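Local coordinates for protein endoglucanase (Clostridium thermocellum, PDB 2YIK) that probably hydrolyses internal beta-1,4-glucosidic bonds of cellulose, as a family 9 glycoside hydrolase, at residues 137-142 against 329-334; 363-368 against 404-409; 398-403 against 506-511. All coordinates share one frame; numbering follows the deposited sequence.

Contact 1 of 3, residues 137-142 against 329-334; sequences GYYEFK and LAEIND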
# COMPACT_ATOMS: atom_id res chain seq x y z
N GLY A 137 6.24 5.97 3.30
CA GLY A 137 7.20 5.77 4.37
C GLY A 137 8.65 6.00 3.95
O GLY A 137 9.44 6.59 4.69
N TYR A 138 9.00 5.52 2.75
CA TYR A 138 10.35 5.69 2.23
C TYR A 138 10.63 7.17 2.00
O TYR A 138 11.72 7.66 2.28
CB TYR A 138 10.50 4.90 0.92
CG TYR A 138 11.91 4.87 0.36
CD1 TYR A 138 12.99 4.43 1.13
CD2 TYR A 138 12.17 5.30 -0.94
CE1 TYR A 138 14.29 4.41 0.62
CE2 TYR A 138 13.47 5.29 -1.46
CZ TYR A 138 14.52 4.84 -0.67
OH TYR A 138 15.81 4.88 -1.16
N TYR A 139 9.63 7.90 1.52
CA TYR A 139 9.77 9.33 1.29
C TYR A 139 10.02 10.08 2.60
O TYR A 139 10.88 10.96 2.66
CB TYR A 139 8.50 9.87 0.61
CG TYR A 139 8.41 11.39 0.57
CD1 TYR A 139 9.24 12.15 -0.27
CD2 TYR A 139 7.50 12.06 1.37
CE1 TYR A 139 9.16 13.56 -0.29
CE2 TYR A 139 7.41 13.46 1.37
CZ TYR A 139 8.24 14.20 0.54
OH TYR A 139 8.13 15.58 0.57
N GLU A 140 9.26 9.73 3.64
CA GLU A 140 9.40 10.39 4.94
C GLU A 140 10.67 10.03 5.69
O GLU A 140 11.33 10.91 6.23
CB GLU A 140 8.21 10.04 5.85
CG GLU A 140 6.86 10.51 5.38
CD GLU A 140 6.61 11.99 5.64
OE1 GLU A 140 7.50 12.68 6.19
OE2 GLU A 140 5.52 12.47 5.31
N PHE A 141 11.00 8.74 5.72
CA PHE A 141 12.16 8.29 6.47
C PHE A 141 13.33 7.71 5.66
O PHE A 141 13.98 6.77 6.11
CB PHE A 141 11.69 7.28 7.53
CG PHE A 141 10.50 7.76 8.35
CD1 PHE A 141 10.59 8.93 9.12
CD2 PHE A 141 9.29 7.07 8.33
CE1 PHE A 141 9.49 9.40 9.84
CE2 PHE A 141 8.18 7.53 9.05
CZ PHE A 141 8.28 8.70 9.81
N LYS A 142 13.60 8.29 4.50
CA LYS A 142 14.70 7.81 3.65
C LYS A 142 16.03 7.74 4.41
O LYS A 142 16.81 6.81 4.22
CB LYS A 142 14.86 8.71 2.41
CG LYS A 142 15.54 8.01 1.21
CD LYS A 142 15.93 8.95 0.04
CE LYS A 142 14.74 9.55 -0.74
NZ LYS A 142 13.39 8.89 -0.56
N LEU A 329 -1.40 17.20 2.84
CA LEU A 329 -1.89 18.56 2.71
C LEU A 329 -1.28 19.44 3.81
O LEU A 329 -0.99 20.61 3.59
CB LEU A 329 -3.43 18.59 2.79
CG LEU A 329 -4.15 18.07 1.54
CD1 LEU A 329 -5.66 18.09 1.76
CD2 LEU A 329 -3.79 18.93 0.34
N ALA A 330 -1.07 18.86 4.98
CA ALA A 330 -0.48 19.62 6.08
C ALA A 330 0.99 19.91 5.79
O ALA A 330 1.48 21.00 6.08
CB ALA A 330 -0.63 18.87 7.39
N GLU A 331 1.70 18.93 5.23
CA GLU A 331 3.11 19.12 4.91
C GLU A 331 3.22 20.15 3.79
O GLU A 331 4.15 20.94 3.76
CB GLU A 331 3.75 17.79 4.48
CG GLU A 331 3.79 16.76 5.59
CD GLU A 331 4.39 15.42 5.18
OE1 GLU A 331 5.11 15.35 4.16
OE2 GLU A 331 4.14 14.43 5.89
N ILE A 332 2.26 20.15 2.88
CA ILE A 332 2.23 21.10 1.77
C ILE A 332 2.06 22.51 2.35
O ILE A 332 2.73 23.46 1.93
CB ILE A 332 1.07 20.77 0.80
CG1 ILE A 332 1.48 19.60 -0.09
CG2 ILE A 332 0.67 22.01 -0.01
CD1 ILE A 332 0.35 19.01 -0.89
N ASN A 333 1.18 22.62 3.33
CA ASN A 333 0.93 23.90 3.96
C ASN A 333 2.17 24.40 4.70
O ASN A 333 2.48 25.59 4.65
CB ASN A 333 -0.23 23.82 4.95
CG ASN A 333 -0.46 25.12 5.66
OD1 ASN A 333 -0.20 25.26 6.86
ND2 ASN A 333 -0.93 26.10 4.91
N ASP A 334 2.85 23.50 5.40
CA ASP A 334 4.05 23.86 6.15
C ASP A 334 5.16 24.33 5.22
O ASP A 334 5.87 25.29 5.51
CB ASP A 334 4.58 22.67 6.96
CG ASP A 334 3.72 22.36 8.18
OD1 ASP A 334 2.90 23.21 8.59
OD2 ASP A 334 3.90 21.26 8.76
O HOH W 1 6.74 16.83 2.51
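Glu140 and Glu331 reach toward each other from opposite directions between helices 124-140 and 322-336, and their carboxylates meet with the planes nearly perpendicular, 81° apart. OE2 of Glu140 lies 2.5 Å from OE2 of Glu331, a separation at which one acid of the pair probably keeps a proton. The same Glu140 OE2 is 3.1 Å from Glu331 OE1, where acceptor faces acceptor. Glu331 spans the distance from its helix with a chain that runs extended beyond CG. Glu140 instead bends at its second torsion (chi2 -79°), which swings its carboxylate across to the partner although the CB itself does not aim there. Its other oxygen, OE1, is gripped by a hydrogen bond from His409 and a salt bridge to Lys408, and the nearby Lys408 ammonium probably offsets what negative charge the buried pair carries. Tyr139 comes alongside, sliding past Glu331 in the opposite direction, with ring and carboxylate nearly coplanar at 15°. Glu331 OE1 sits at the ring edge, 4.1 Å from Tyr139 CE2. A water in the ring plane completes the link: it donates to Glu331 OE1 at 2.8 Å and is hydrogen-bonded to Tyr139 OH at 2.7 Å. Tyrosine suits this place because its ring can pack edge-to-face with Trp288 while its hydroxyl meets the water. Such a buried carboxyl pair, set within an acid-histidine-lysine network, is a polar tie between helices of the (alpha/alpha)6 barrel characteristic of family 9 glycoside hydrolases.

Contact 2 of 3, residues 363-368 against 404-409; sequences KPIQDL and LVYDKH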
# COMPACT_ATOMS: atom_id res chain seq x y z
N LYS A 363 -4.54 19.74 12.44
CA LYS A 363 -5.54 19.47 13.48
C LYS A 363 -6.30 18.16 13.30
O LYS A 363 -6.49 17.42 14.27
CB LYS A 363 -6.51 20.65 13.60
CG LYS A 363 -7.50 20.55 14.75
CD LYS A 363 -6.80 20.25 16.07
CE LYS A 363 -7.75 20.35 17.26
NZ LYS A 363 -7.01 20.13 18.53
N PRO A 364 -6.74 17.84 12.07
CA PRO A 364 -7.47 16.57 11.93
C PRO A 364 -6.64 15.35 12.34
O PRO A 364 -7.17 14.37 12.85
CB PRO A 364 -7.84 16.55 10.45
CG PRO A 364 -8.01 18.01 10.14
CD PRO A 364 -6.81 18.62 10.83
N ILE A 365 -5.33 15.42 12.10
CA ILE A 365 -4.44 14.32 12.45
C ILE A 365 -4.10 14.36 13.94
O ILE A 365 -3.85 13.32 14.55
CB ILE A 365 -3.16 14.35 11.58
CG1 ILE A 365 -3.46 13.74 10.20
CG2 ILE A 365 -2.01 13.63 12.27
CD1 ILE A 365 -3.90 12.28 10.25
N GLN A 366 -4.10 15.55 14.53
CA GLN A 366 -3.82 15.66 15.95
C GLN A 366 -5.00 15.00 16.68
O GLN A 366 -4.83 14.33 17.69
CB GLN A 366 -3.67 17.12 16.39
CG GLN A 366 -3.31 17.27 17.86
CD GLN A 366 -3.27 18.71 18.34
OE1 GLN A 366 -3.18 18.98 19.53
NE2 GLN A 366 -3.33 19.65 17.40
N ASP A 367 -6.20 15.20 16.13
CA ASP A 367 -7.41 14.61 16.70
C ASP A 367 -7.39 13.09 16.55
O ASP A 367 -7.79 12.36 17.45
CB ASP A 367 -8.66 15.16 16.01
CG ASP A 367 -8.97 16.59 16.41
OD1 ASP A 367 -8.26 17.14 17.27
OD2 ASP A 367 -9.94 17.16 15.87
N LEU A 368 -6.94 12.63 15.39
CA LEU A 368 -6.85 11.20 15.12
C LEU A 368 -5.89 10.55 16.10
O LEU A 368 -6.18 9.51 16.69
CB LEU A 368 -6.36 10.97 13.69
CG LEU A 368 -6.02 9.53 13.30
CD1 LEU A 368 -7.30 8.69 13.28
CD2 LEU A 368 -5.33 9.53 11.93
N LEU A 404 4.42 8.82 13.92
CA LEU A 404 5.83 9.12 13.67
C LEU A 404 6.02 10.24 12.63
O LEU A 404 6.96 11.02 12.72
CB LEU A 404 6.54 7.84 13.24
CG LEU A 404 6.47 6.78 14.36
CD1 LEU A 404 6.63 5.38 13.80
CD2 LEU A 404 7.54 7.10 15.40
N VAL A 405 5.12 10.31 11.66
CA VAL A 405 5.18 11.35 10.64
C VAL A 405 4.83 12.71 11.29
O VAL A 405 5.45 13.73 10.99
CB VAL A 405 4.20 11.06 9.47
CG1 VAL A 405 3.97 12.31 8.64
CG2 VAL A 405 4.77 9.94 8.61
N TYR A 406 3.86 12.70 12.19
CA TYR A 406 3.46 13.93 12.87
C TYR A 406 4.62 14.48 13.69
O TYR A 406 4.92 15.68 13.64
CB TYR A 406 2.27 13.68 13.81
CG TYR A 406 1.75 14.93 14.49
CD1 TYR A 406 2.34 15.40 15.67
CD2 TYR A 406 0.69 15.66 13.96
CE1 TYR A 406 1.88 16.56 16.29
CE2 TYR A 406 0.22 16.81 14.57
CZ TYR A 406 0.82 17.25 15.74
OH TYR A 406 0.34 18.38 16.37
N ASP A 407 5.28 13.61 14.45
CA ASP A 407 6.40 14.05 15.27
C ASP A 407 7.57 14.54 14.42
O ASP A 407 8.25 15.50 14.79
CB ASP A 407 6.87 12.94 16.22
CG ASP A 407 5.95 12.79 17.43
OD1 ASP A 407 4.98 13.57 17.55
OD2 ASP A 407 6.19 11.89 18.27
N LYS A 408 7.79 13.89 13.29
CA LYS A 408 8.88 14.30 12.42
C LYS A 408 8.65 15.75 11.99
O LYS A 408 9.58 16.56 11.99
CB LYS A 408 8.96 13.43 11.17
CG LYS A 408 9.98 13.96 10.16
CD LYS A 408 9.89 13.26 8.81
CE LYS A 408 10.70 14.02 7.76
NZ LYS A 408 10.51 13.48 6.38
N HIS A 409 7.41 16.07 11.66
CA HIS A 409 7.08 17.40 11.20
C HIS A 409 6.77 18.44 12.27
O HIS A 409 6.34 19.55 11.97
CB HIS A 409 5.95 17.30 10.18
CG HIS A 409 6.36 16.57 8.94
ND1 HIS A 409 7.15 17.15 7.97
CD2 HIS A 409 6.16 15.29 8.55
CE1 HIS A 409 7.43 16.25 7.04
NE2 HIS A 409 6.84 15.11 7.37
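Helix-on-helix packing in the (alpha/alpha)6 barrel of this family 9 enzyme brings the first turn of helix 363-373 against the last turns of helix 392-408, with Tyr406 wedged against Ile365 and Gln366. The backbones come nearest at Ile365 and Tyr406, whose CA atoms are 7.9 Å apart. Tyr406 holds its ring anti to its own backbone nitrogen (chi1 -177°), and this carries the ring outward from its helix to the neighbour. Ile365 slides past it in the opposite direction and touches with its short branch: CG2 is 3.8 Å from Tyr406 CD2. A beta-branched residue suits this spot, since the CG2 methyl can meet the ring while the CG1 branch turns away from Tyr406; the Ile365 side chain also touches Ser323 of helix 322-336. Gln366 lies across the phenol end, its amide turned 47° from the ring plane. Its NE2 stays 4.0 Å from Tyr406 OH and its CG 4.1 Å from that oxygen, so this is van der Waals packing in which the extended chain passes obliquely beside the hydroxyl end. Around the same ring, Trp362 and Tyr417 pack edge-to-face and His410 stacks. Tyrosine thus answers both to an aliphatic partner and to several rings. The result is an aromatic cluster joining the end of one helix to the start of another in the helical barrel.

Contact 3 of 3, residues 398-403 against 506-511; sequences AAQLIA and VGACAG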
# COMPACT_ATOMS: atom_id res chain seq x y z
N ALA A 398 -0.57 1.50 11.05
CA ALA A 398 -0.89 2.67 10.23
C ALA A 398 -0.96 3.88 11.16
O ALA A 398 -0.51 4.97 10.80
CB ALA A 398 -2.22 2.48 9.53
N ALA A 399 -1.52 3.69 12.34
CA ALA A 399 -1.61 4.77 13.32
C ALA A 399 -0.19 5.10 13.78
O ALA A 399 0.14 6.27 13.99
CB ALA A 399 -2.46 4.34 14.52
N GLN A 400 0.64 4.07 13.94
CA GLN A 400 2.02 4.27 14.35
C GLN A 400 2.73 5.14 13.32
O GLN A 400 3.45 6.08 13.67
CB GLN A 400 2.75 2.92 14.46
CG GLN A 400 2.36 2.06 15.66
CD GLN A 400 3.22 0.81 15.77
OE1 GLN A 400 4.44 0.87 15.59
NE2 GLN A 400 2.60 -0.33 16.06
N LEU A 401 2.54 4.81 12.05
CA LEU A 401 3.15 5.57 10.97
C LEU A 401 2.74 7.04 11.05
O LEU A 401 3.60 7.92 11.04
CB LEU A 401 2.75 5.00 9.61
CG LEU A 401 3.28 5.75 8.38
CD1 LEU A 401 4.80 5.76 8.40
CD2 LEU A 401 2.76 5.09 7.11
N ILE A 402 1.44 7.29 11.14
CA ILE A 402 0.94 8.66 11.23
C ILE A 402 1.52 9.35 12.45
O ILE A 402 1.89 10.52 12.40
CB ILE A 402 -0.61 8.72 11.33
CG1 ILE A 402 -1.23 8.10 10.06
CG2 ILE A 402 -1.08 10.16 11.54
CD1 ILE A 402 -0.93 8.86 8.82
N ALA A 403 1.63 8.62 13.56
CA ALA A 403 2.18 9.19 14.78
C ALA A 403 3.63 9.65 14.58
O ALA A 403 4.01 10.74 15.02
CB ALA A 403 2.12 8.16 15.90
N VAL A 506 6.21 -1.09 7.37
CA VAL A 506 7.57 -0.81 6.94
C VAL A 506 7.97 0.59 7.41
O VAL A 506 9.01 0.76 8.05
CB VAL A 506 7.70 -0.88 5.40
CG1 VAL A 506 9.11 -0.44 4.96
CG2 VAL A 506 7.41 -2.29 4.93
N GLY A 507 7.13 1.57 7.10
CA GLY A 507 7.41 2.94 7.48
C GLY A 507 7.50 3.17 8.98
O GLY A 507 8.31 3.98 9.44
N ALA A 508 6.66 2.46 9.74
CA ALA A 508 6.65 2.60 11.19
C ALA A 508 7.99 2.15 11.78
O ALA A 508 8.52 2.78 12.69
CB ALA A 508 5.51 1.78 11.80
N CYS A 509 8.53 1.06 11.25
CA CYS A 509 9.82 0.55 11.71
C CYS A 509 10.90 1.61 11.47
O CYS A 509 11.70 1.88 12.37
CB CYS A 509 10.20 -0.72 10.96
SG CYS A 509 9.18 -2.17 11.37
N ALA A 510 10.90 2.19 10.27
CA ALA A 510 11.87 3.22 9.93
C ALA A 510 11.71 4.43 10.84
O ALA A 510 12.69 4.99 11.32
CB ALA A 510 11.70 3.65 8.47
N GLY A 511 10.45 4.82 11.06
CA GLY A 511 10.17 5.97 11.91
C GLY A 511 10.61 5.75 13.35
O GLY A 511 11.10 6.68 13.99
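Gln400, whose aliphatic part rests on Ala508, anchors its amide nitrogen NE2 in a hydrogen bond to OD1 of Asn396, one turn earlier on its own helix. The bond holds the amide by its nitrogen, while OE1 lies on the side of Ala508. The CB of Gln400, directed toward helix 499-516 by the backbone, lies 4.0 Å from Ala508 CB, and Gln400 OE1 comes equally near that methyl. The methyl of Ala508 points toward helix 392-408, and its small size lets the two backbones draw close: the CA atoms of Leu401 and Ala508 are just 4.6 Å apart. Met425, from helix 416-428, touches both Gln400 and Ala508 and so closes over this side of the contact.

On the next residue the contact is of another kind. Leu401 starts out aimed neither into nor away from the partner helix, but with CG anti to the backbone nitrogen (chi1 177°) its branched end comes round to it. Methyl CD1 rests against the bare backbone of Gly507, 3.8 Å from Gly507 C and 4.0 Å from Gly507 CA. The following peptide nitrogen, Ala508 N, is also 4.0 Å from Leu401 CD1. Glycine suits this position because the methyl occupies the space where a side chain would otherwise project. Phe141, brought in from the end of helix 124-140, packs on Leu401 as well.

The two short helical segments run in broadly the same direction, with axes 8.2 Å apart at closest approach and crossing at 42°. No hydrogen bond passes between them. The chemistry is therefore that of a buried interface held by shape and dispersion, in which small residues buy proximity and the one polar side chain that touches gives its amide hydrogen bond to Asn396 within its own helix.

The three contacts lie side by side, their centres 11 to 13 Å apart, within the helical domain of the family 9 enzyme. Helix 392-408 joins contacts 2 and 3, its middle packing on helix 499-516 and its end on helix 363-373; the residues at and just beyond its C-terminal end also meet contact 1. Phe141 ties contact 1 to contact 3: its ring packs on Gly507 and Leu401 and its CB on Ala510. Along the chain contact 1 closes before the others open, whereas the segments of contacts 2 and 3 alternate. Helices distant in sequence are thereby packed together on one side of the helical domain.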